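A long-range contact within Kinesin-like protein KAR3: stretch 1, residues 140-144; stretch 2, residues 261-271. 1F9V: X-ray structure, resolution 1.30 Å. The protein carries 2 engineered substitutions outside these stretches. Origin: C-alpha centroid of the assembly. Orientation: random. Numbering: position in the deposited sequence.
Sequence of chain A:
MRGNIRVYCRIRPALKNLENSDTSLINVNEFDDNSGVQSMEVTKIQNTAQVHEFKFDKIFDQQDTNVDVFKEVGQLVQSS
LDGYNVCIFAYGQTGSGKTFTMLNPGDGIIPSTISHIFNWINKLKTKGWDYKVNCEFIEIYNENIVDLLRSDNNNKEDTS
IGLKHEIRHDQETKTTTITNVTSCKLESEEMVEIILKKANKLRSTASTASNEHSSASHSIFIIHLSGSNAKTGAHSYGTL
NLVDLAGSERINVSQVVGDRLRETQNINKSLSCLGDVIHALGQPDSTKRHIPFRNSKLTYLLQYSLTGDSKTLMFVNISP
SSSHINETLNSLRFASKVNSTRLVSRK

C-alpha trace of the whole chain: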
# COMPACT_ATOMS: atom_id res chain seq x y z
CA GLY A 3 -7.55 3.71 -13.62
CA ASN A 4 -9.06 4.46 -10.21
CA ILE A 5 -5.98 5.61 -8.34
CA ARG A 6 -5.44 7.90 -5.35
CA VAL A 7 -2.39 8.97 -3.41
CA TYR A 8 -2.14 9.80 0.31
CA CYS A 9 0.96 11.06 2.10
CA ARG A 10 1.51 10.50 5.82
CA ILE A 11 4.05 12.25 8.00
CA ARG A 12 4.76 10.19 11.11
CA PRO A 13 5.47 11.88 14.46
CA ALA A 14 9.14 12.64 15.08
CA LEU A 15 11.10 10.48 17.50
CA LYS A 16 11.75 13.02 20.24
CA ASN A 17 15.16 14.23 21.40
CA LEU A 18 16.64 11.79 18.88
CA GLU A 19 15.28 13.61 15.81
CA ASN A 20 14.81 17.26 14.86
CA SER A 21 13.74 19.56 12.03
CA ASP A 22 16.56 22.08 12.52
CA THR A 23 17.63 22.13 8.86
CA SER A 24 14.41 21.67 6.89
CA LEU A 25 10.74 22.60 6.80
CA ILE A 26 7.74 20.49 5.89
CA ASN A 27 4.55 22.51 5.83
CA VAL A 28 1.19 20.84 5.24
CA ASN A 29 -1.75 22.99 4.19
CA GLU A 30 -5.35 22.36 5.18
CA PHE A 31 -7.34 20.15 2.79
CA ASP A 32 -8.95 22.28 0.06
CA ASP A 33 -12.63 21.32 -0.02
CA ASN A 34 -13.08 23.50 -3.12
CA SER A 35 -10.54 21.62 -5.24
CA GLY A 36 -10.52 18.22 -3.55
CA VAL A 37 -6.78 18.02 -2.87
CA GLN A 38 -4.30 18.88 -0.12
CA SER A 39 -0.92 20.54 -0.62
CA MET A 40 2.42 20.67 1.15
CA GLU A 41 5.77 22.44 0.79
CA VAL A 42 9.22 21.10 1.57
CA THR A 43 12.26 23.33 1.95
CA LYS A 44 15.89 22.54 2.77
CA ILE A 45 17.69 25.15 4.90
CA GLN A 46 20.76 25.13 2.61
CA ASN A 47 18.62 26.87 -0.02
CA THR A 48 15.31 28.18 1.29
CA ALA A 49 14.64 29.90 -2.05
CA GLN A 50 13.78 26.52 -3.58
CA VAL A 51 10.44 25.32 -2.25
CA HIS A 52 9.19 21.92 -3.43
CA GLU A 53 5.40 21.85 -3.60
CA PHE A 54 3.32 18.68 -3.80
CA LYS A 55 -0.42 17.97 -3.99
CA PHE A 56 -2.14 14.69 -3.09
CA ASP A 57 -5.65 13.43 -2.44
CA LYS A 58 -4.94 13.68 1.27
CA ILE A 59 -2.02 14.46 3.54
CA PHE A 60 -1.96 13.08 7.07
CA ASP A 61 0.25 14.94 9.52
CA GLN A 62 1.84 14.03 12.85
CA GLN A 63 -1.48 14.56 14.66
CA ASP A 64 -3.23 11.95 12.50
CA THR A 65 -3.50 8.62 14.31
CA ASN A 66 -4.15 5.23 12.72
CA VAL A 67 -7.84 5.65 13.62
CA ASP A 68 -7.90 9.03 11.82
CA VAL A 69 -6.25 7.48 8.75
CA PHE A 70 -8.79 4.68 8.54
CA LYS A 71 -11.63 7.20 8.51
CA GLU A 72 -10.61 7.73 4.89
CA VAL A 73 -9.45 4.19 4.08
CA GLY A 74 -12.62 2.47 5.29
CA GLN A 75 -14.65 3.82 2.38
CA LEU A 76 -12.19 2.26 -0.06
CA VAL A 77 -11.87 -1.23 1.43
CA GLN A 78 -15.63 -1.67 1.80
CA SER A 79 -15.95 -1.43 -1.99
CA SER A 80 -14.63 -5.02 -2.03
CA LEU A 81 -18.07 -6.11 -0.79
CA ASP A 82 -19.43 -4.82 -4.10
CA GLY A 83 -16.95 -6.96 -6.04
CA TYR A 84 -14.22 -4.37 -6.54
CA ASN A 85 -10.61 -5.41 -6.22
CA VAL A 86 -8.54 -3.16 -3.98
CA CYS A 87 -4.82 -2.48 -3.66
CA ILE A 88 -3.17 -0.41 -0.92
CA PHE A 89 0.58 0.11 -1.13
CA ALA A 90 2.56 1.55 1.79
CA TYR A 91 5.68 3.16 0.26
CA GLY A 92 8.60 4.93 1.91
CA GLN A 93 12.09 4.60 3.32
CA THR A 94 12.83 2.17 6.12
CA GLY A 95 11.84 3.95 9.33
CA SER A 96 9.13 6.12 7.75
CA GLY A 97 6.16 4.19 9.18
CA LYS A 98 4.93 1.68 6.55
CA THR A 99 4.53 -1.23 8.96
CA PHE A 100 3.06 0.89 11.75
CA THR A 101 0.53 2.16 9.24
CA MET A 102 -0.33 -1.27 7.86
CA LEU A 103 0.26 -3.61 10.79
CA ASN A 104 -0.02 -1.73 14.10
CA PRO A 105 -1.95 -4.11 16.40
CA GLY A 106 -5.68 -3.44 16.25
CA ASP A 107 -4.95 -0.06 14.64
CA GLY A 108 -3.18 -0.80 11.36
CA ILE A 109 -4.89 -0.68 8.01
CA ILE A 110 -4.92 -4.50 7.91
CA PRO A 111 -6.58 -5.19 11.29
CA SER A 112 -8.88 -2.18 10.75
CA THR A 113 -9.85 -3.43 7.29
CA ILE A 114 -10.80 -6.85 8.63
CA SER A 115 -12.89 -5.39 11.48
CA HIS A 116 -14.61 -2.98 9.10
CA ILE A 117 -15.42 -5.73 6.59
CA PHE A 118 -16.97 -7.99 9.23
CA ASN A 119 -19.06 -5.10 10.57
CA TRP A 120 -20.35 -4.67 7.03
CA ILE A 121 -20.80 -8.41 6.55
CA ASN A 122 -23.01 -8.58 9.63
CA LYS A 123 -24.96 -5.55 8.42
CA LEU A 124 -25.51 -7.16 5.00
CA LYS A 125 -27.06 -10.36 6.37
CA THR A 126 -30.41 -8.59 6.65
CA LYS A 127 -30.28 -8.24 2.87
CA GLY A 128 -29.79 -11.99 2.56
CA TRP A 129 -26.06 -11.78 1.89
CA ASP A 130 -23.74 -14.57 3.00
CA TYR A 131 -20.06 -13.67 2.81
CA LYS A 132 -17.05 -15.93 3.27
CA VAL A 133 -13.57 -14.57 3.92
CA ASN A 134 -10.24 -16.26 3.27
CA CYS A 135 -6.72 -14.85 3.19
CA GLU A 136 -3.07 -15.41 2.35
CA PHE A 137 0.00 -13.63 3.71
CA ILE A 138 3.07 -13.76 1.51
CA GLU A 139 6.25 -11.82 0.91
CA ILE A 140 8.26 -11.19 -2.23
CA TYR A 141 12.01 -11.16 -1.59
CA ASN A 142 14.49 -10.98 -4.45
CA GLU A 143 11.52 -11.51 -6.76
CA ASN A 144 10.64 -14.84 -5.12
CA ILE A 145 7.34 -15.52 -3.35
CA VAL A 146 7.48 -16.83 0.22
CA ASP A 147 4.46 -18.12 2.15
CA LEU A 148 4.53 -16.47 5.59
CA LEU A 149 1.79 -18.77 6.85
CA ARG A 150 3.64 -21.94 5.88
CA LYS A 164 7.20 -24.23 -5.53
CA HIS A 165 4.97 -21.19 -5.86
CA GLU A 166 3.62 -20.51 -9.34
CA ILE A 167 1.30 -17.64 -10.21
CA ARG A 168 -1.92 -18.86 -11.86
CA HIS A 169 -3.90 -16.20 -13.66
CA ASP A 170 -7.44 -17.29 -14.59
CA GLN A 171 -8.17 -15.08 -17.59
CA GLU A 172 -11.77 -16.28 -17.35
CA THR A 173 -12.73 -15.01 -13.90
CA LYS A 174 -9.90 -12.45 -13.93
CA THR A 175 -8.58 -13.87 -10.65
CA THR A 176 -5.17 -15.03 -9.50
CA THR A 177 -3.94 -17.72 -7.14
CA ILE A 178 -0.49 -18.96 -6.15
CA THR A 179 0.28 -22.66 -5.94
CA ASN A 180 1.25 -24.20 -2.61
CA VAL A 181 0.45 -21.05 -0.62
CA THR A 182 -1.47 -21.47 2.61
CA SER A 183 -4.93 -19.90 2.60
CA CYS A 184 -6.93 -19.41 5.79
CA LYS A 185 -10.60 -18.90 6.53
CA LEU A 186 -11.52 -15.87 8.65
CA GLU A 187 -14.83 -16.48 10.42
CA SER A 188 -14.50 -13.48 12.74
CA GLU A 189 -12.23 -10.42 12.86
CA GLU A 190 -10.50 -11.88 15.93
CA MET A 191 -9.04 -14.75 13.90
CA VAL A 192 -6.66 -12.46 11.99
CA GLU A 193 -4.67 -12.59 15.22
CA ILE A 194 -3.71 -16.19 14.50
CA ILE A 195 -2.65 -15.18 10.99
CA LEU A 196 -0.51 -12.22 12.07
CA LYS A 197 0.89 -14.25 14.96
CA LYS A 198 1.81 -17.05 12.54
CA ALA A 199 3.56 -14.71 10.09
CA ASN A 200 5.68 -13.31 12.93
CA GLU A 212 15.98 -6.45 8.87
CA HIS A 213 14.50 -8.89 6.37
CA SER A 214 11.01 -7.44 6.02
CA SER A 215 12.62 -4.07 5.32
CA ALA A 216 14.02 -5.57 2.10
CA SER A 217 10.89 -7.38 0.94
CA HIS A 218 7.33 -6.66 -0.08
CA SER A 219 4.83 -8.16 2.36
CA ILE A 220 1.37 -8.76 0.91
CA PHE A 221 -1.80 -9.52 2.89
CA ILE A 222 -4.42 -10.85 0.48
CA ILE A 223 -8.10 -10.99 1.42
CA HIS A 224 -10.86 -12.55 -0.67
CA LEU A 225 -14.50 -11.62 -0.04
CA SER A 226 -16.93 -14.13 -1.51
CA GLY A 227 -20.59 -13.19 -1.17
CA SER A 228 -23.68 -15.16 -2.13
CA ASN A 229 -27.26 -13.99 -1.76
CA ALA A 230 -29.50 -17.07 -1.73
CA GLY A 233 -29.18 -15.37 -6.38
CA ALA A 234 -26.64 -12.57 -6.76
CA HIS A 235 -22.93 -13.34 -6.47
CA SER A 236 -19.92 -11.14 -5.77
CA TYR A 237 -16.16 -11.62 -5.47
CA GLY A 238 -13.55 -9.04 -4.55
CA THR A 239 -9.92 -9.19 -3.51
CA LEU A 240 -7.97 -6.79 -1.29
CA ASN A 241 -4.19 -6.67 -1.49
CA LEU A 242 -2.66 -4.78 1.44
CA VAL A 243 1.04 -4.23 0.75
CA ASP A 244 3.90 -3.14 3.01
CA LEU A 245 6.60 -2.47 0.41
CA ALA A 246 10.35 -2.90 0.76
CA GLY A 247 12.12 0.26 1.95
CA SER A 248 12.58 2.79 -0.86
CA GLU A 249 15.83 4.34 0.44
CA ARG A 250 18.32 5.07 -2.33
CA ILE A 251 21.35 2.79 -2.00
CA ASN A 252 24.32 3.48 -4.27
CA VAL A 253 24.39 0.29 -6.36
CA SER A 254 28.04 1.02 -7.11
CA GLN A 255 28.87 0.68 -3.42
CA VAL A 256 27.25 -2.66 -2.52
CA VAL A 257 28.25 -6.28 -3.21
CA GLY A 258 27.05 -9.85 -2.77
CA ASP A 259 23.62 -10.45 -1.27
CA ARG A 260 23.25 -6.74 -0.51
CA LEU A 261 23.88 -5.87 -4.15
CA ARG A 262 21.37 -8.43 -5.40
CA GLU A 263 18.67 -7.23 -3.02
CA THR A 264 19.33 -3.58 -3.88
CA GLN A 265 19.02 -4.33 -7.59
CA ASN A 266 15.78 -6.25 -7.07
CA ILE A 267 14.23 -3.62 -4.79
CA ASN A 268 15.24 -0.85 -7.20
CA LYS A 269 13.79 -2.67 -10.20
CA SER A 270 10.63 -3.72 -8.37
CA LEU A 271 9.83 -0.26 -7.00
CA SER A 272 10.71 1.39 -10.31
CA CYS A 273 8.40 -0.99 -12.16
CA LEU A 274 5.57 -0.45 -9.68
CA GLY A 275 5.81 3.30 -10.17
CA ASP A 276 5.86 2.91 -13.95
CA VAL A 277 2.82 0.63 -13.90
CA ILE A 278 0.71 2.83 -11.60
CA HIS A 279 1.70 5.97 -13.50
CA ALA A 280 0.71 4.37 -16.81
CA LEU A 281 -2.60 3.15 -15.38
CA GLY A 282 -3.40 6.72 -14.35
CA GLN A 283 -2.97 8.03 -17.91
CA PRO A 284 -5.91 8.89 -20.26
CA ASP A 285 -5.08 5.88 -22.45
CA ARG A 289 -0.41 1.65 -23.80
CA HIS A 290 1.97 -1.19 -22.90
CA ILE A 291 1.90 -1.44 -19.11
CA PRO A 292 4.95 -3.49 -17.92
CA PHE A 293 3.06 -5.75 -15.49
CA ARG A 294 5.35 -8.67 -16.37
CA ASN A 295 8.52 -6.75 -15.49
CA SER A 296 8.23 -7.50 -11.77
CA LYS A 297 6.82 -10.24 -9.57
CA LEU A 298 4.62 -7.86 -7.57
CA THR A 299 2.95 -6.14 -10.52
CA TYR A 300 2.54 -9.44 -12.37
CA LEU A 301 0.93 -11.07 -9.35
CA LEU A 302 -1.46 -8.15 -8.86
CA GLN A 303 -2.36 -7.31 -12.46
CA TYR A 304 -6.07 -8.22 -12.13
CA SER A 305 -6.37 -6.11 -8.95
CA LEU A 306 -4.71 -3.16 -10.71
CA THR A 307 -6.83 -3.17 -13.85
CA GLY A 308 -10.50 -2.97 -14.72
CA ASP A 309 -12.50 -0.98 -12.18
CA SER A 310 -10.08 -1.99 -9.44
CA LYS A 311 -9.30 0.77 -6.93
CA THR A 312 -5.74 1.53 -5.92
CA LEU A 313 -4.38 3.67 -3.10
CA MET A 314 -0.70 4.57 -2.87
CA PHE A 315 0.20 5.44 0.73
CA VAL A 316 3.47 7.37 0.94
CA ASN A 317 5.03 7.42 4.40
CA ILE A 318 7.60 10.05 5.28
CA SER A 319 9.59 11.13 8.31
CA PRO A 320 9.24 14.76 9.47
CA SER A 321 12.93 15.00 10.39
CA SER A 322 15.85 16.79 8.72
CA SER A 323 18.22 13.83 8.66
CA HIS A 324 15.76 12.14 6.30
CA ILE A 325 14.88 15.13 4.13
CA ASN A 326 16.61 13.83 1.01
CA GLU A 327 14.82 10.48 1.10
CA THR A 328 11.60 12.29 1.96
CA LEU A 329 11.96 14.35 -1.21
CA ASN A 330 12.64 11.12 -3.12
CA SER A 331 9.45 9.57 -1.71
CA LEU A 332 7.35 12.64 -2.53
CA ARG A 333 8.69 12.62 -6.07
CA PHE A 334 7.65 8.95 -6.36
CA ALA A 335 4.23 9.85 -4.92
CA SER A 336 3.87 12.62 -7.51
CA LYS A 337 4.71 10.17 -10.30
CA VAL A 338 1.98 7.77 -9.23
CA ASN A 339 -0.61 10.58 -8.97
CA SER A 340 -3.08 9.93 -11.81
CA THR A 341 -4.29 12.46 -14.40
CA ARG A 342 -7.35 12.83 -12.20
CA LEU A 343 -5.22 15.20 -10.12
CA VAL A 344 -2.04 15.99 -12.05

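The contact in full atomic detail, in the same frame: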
# COMPACT_ATOMS: atom_id res chain seq x y z
N ILE A 140 7.48 -11.05 -1.02
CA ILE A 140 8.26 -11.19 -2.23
C ILE A 140 9.63 -10.66 -1.84
O ILE A 140 9.77 -9.51 -1.43
CB ILE A 140 7.69 -10.36 -3.40
CG1 ILE A 140 6.40 -11.02 -3.92
CG2 ILE A 140 8.71 -10.28 -4.54
CD1 ILE A 140 5.65 -10.19 -4.93
N TYR A 141 10.64 -11.53 -1.93
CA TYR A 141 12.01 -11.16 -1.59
C TYR A 141 12.90 -11.62 -2.74
O TYR A 141 12.91 -12.80 -3.10
CB TYR A 141 12.45 -11.85 -0.30
CG TYR A 141 13.89 -11.54 0.06
CD1 TYR A 141 14.31 -10.23 0.26
CD2 TYR A 141 14.84 -12.56 0.14
CE1 TYR A 141 15.64 -9.94 0.54
CE2 TYR A 141 16.18 -12.27 0.42
CZ TYR A 141 16.57 -10.96 0.61
OH TYR A 141 17.88 -10.65 0.87
N ASN A 142 13.62 -10.67 -3.33
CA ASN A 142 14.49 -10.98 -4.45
C ASN A 142 13.66 -11.60 -5.55
O ASN A 142 14.09 -12.56 -6.20
CB ASN A 142 15.61 -11.93 -4.03
CG ASN A 142 16.81 -11.20 -3.48
OD1 ASN A 142 16.97 -10.01 -3.71
ND2 ASN A 142 17.65 -11.91 -2.74
N GLU A 143 12.46 -11.06 -5.74
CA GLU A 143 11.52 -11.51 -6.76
C GLU A 143 11.00 -12.94 -6.61
O GLU A 143 10.49 -13.53 -7.57
CB GLU A 143 12.14 -11.31 -8.16
CG GLU A 143 12.38 -9.83 -8.52
CD GLU A 143 11.11 -8.98 -8.50
OE1 GLU A 143 10.45 -8.84 -9.56
OE2 GLU A 143 10.75 -8.45 -7.42
N ASN A 144 11.13 -13.50 -5.41
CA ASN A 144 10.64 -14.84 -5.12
C ASN A 144 9.52 -14.74 -4.09
O ASN A 144 9.61 -13.96 -3.14
CB ASN A 144 11.76 -15.72 -4.53
CG ASN A 144 12.83 -16.05 -5.55
OD1 ASN A 144 14.01 -16.07 -5.23
ND2 ASN A 144 12.42 -16.32 -6.78
N LEU A 261 23.97 -6.38 -2.79
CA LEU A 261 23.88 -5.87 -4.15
C LEU A 261 22.66 -6.46 -4.85
O LEU A 261 21.88 -5.75 -5.48
CB LEU A 261 25.14 -6.24 -4.94
CG LEU A 261 25.07 -6.10 -6.46
CD1 LEU A 261 24.72 -4.67 -6.85
CD2 LEU A 261 26.40 -6.51 -7.06
N ARG A 262 22.49 -7.78 -4.74
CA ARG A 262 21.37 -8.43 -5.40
C ARG A 262 20.04 -7.91 -4.90
O ARG A 262 19.13 -7.67 -5.69
CB ARG A 262 21.47 -9.94 -5.20
CG ARG A 262 22.81 -10.52 -5.67
CD ARG A 262 22.82 -10.85 -7.16
NE ARG A 262 23.40 -9.78 -7.97
CZ ARG A 262 24.43 -9.94 -8.81
NH1 ARG A 262 25.00 -11.13 -8.96
NH2 ARG A 262 24.87 -8.91 -9.51
N GLU A 263 19.92 -7.73 -3.58
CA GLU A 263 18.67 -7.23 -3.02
C GLU A 263 18.42 -5.79 -3.45
O GLU A 263 17.30 -5.43 -3.79
CB GLU A 263 18.70 -7.36 -1.49
CG GLU A 263 19.01 -6.10 -0.74
CD GLU A 263 18.92 -6.30 0.76
OE1 GLU A 263 18.96 -5.29 1.50
OE2 GLU A 263 18.81 -7.47 1.20
N THR A 264 19.47 -4.97 -3.47
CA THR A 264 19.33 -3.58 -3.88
C THR A 264 18.84 -3.49 -5.32
O THR A 264 17.96 -2.69 -5.64
CB THR A 264 20.68 -2.84 -3.78
OG1 THR A 264 21.15 -2.89 -2.43
CG2 THR A 264 20.53 -1.38 -4.22
N GLN A 265 19.40 -4.32 -6.19
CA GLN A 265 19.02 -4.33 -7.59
C GLN A 265 17.56 -4.74 -7.75
O GLN A 265 16.82 -4.15 -8.53
CB GLN A 265 19.91 -5.28 -8.38
CG GLN A 265 21.36 -4.82 -8.48
CD GLN A 265 22.25 -5.85 -9.16
OE1 GLN A 265 22.14 -7.05 -8.92
NE2 GLN A 265 23.14 -5.37 -10.02
N ASN A 266 17.15 -5.76 -7.00
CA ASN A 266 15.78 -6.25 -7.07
C ASN A 266 14.76 -5.26 -6.49
O ASN A 266 13.66 -5.11 -7.03
CB ASN A 266 15.67 -7.60 -6.35
CG ASN A 266 16.18 -8.76 -7.21
OD1 ASN A 266 15.89 -8.83 -8.41
ND2 ASN A 266 16.94 -9.66 -6.60
N ILE A 267 15.13 -4.60 -5.40
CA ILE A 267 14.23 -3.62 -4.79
C ILE A 267 14.10 -2.43 -5.74
O ILE A 267 13.00 -1.95 -6.00
CB ILE A 267 14.77 -3.15 -3.42
CG1 ILE A 267 14.70 -4.30 -2.41
CG2 ILE A 267 13.97 -1.94 -2.93
CD1 ILE A 267 15.55 -4.09 -1.18
N ASN A 268 15.23 -1.97 -6.27
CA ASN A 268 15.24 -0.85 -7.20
C ASN A 268 14.35 -1.14 -8.40
O ASN A 268 13.48 -0.34 -8.76
CB ASN A 268 16.66 -0.57 -7.69
CG ASN A 268 17.52 0.13 -6.65
OD1 ASN A 268 17.06 0.46 -5.56
ND2 ASN A 268 18.78 0.35 -7.00
N LYS A 269 14.56 -2.29 -9.02
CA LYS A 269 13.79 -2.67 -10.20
C LYS A 269 12.30 -2.82 -9.89
O LYS A 269 11.44 -2.35 -10.64
CB LYS A 269 14.32 -3.99 -10.77
CG LYS A 269 14.90 -3.87 -12.16
CD LYS A 269 16.21 -3.09 -12.15
CE LYS A 269 17.37 -3.96 -11.70
NZ LYS A 269 18.32 -3.19 -10.86
N SER A 270 12.00 -3.49 -8.78
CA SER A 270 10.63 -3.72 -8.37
C SER A 270 9.88 -2.42 -8.09
O SER A 270 8.76 -2.23 -8.56
CB SER A 270 10.60 -4.64 -7.14
OG SER A 270 9.27 -4.94 -6.76
N LEU A 271 10.49 -1.53 -7.31
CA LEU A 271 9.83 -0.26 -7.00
C LEU A 271 9.71 0.62 -8.23
O LEU A 271 8.70 1.30 -8.43
CB LEU A 271 10.59 0.47 -5.88
CG LEU A 271 10.49 -0.19 -4.50
CD1 LEU A 271 11.25 0.66 -3.48
CD2 LEU A 271 9.03 -0.37 -4.09
O HOH W 1 8.28 -7.39 -7.27

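A tight hairpin turn here rests against one side of a helix, burying about 280 Å² in all. The turn is type I', running from Tyr141 to Asn144 and closed by paired backbone bonds, Tyr141 N to Asn144 O at 2.9 Å and Asn144 N to Tyr141 O at 3.0 Å. The helix keeps its own i to i+4 backbone bonds, such as Asn266 N to Arg262 O at 3.0 Å, and no backbone hydrogen bond joins the two stretches; stretch 1 reaches the helix with its side chains.

Ile140 leads into the turn without touching the helix. Tyr141 starts with its CA-to-CB bond pointing away, yet its long side chain carries the hydroxyl back, so that Tyr141 OH lies 3.3 Å from Glu263 OE2, at the ring edge, where a weak hydrogen bond is possible.

Asn142 makes the central contact. Its backbone, at phi/psi 57/40, adopts the left-handed conformation that asparagine tolerates unusually well, and its CA is 5.6 Å from Asn266 CA. Asn266 points toward the turn and donates from ND2 to Asn142 OD1 at 2.9 Å, a well-angled amide-to-amide bond. The same OD1 lies 3.3 Å from Glu263 CA, close against the helix backbone.

Glu143, also left-handed, lays its aliphatic CG 3.7 Å from Asn266 OD1. Its flexible chain takes the carboxylate on to Ser270, where a water bridges Glu143 OE2 and Ser270 OG, 2.7 Å from each; the serine hydroxyl offers the water a polar partner at the helix surface. Asn144 closes the turn beyond reach of the helix.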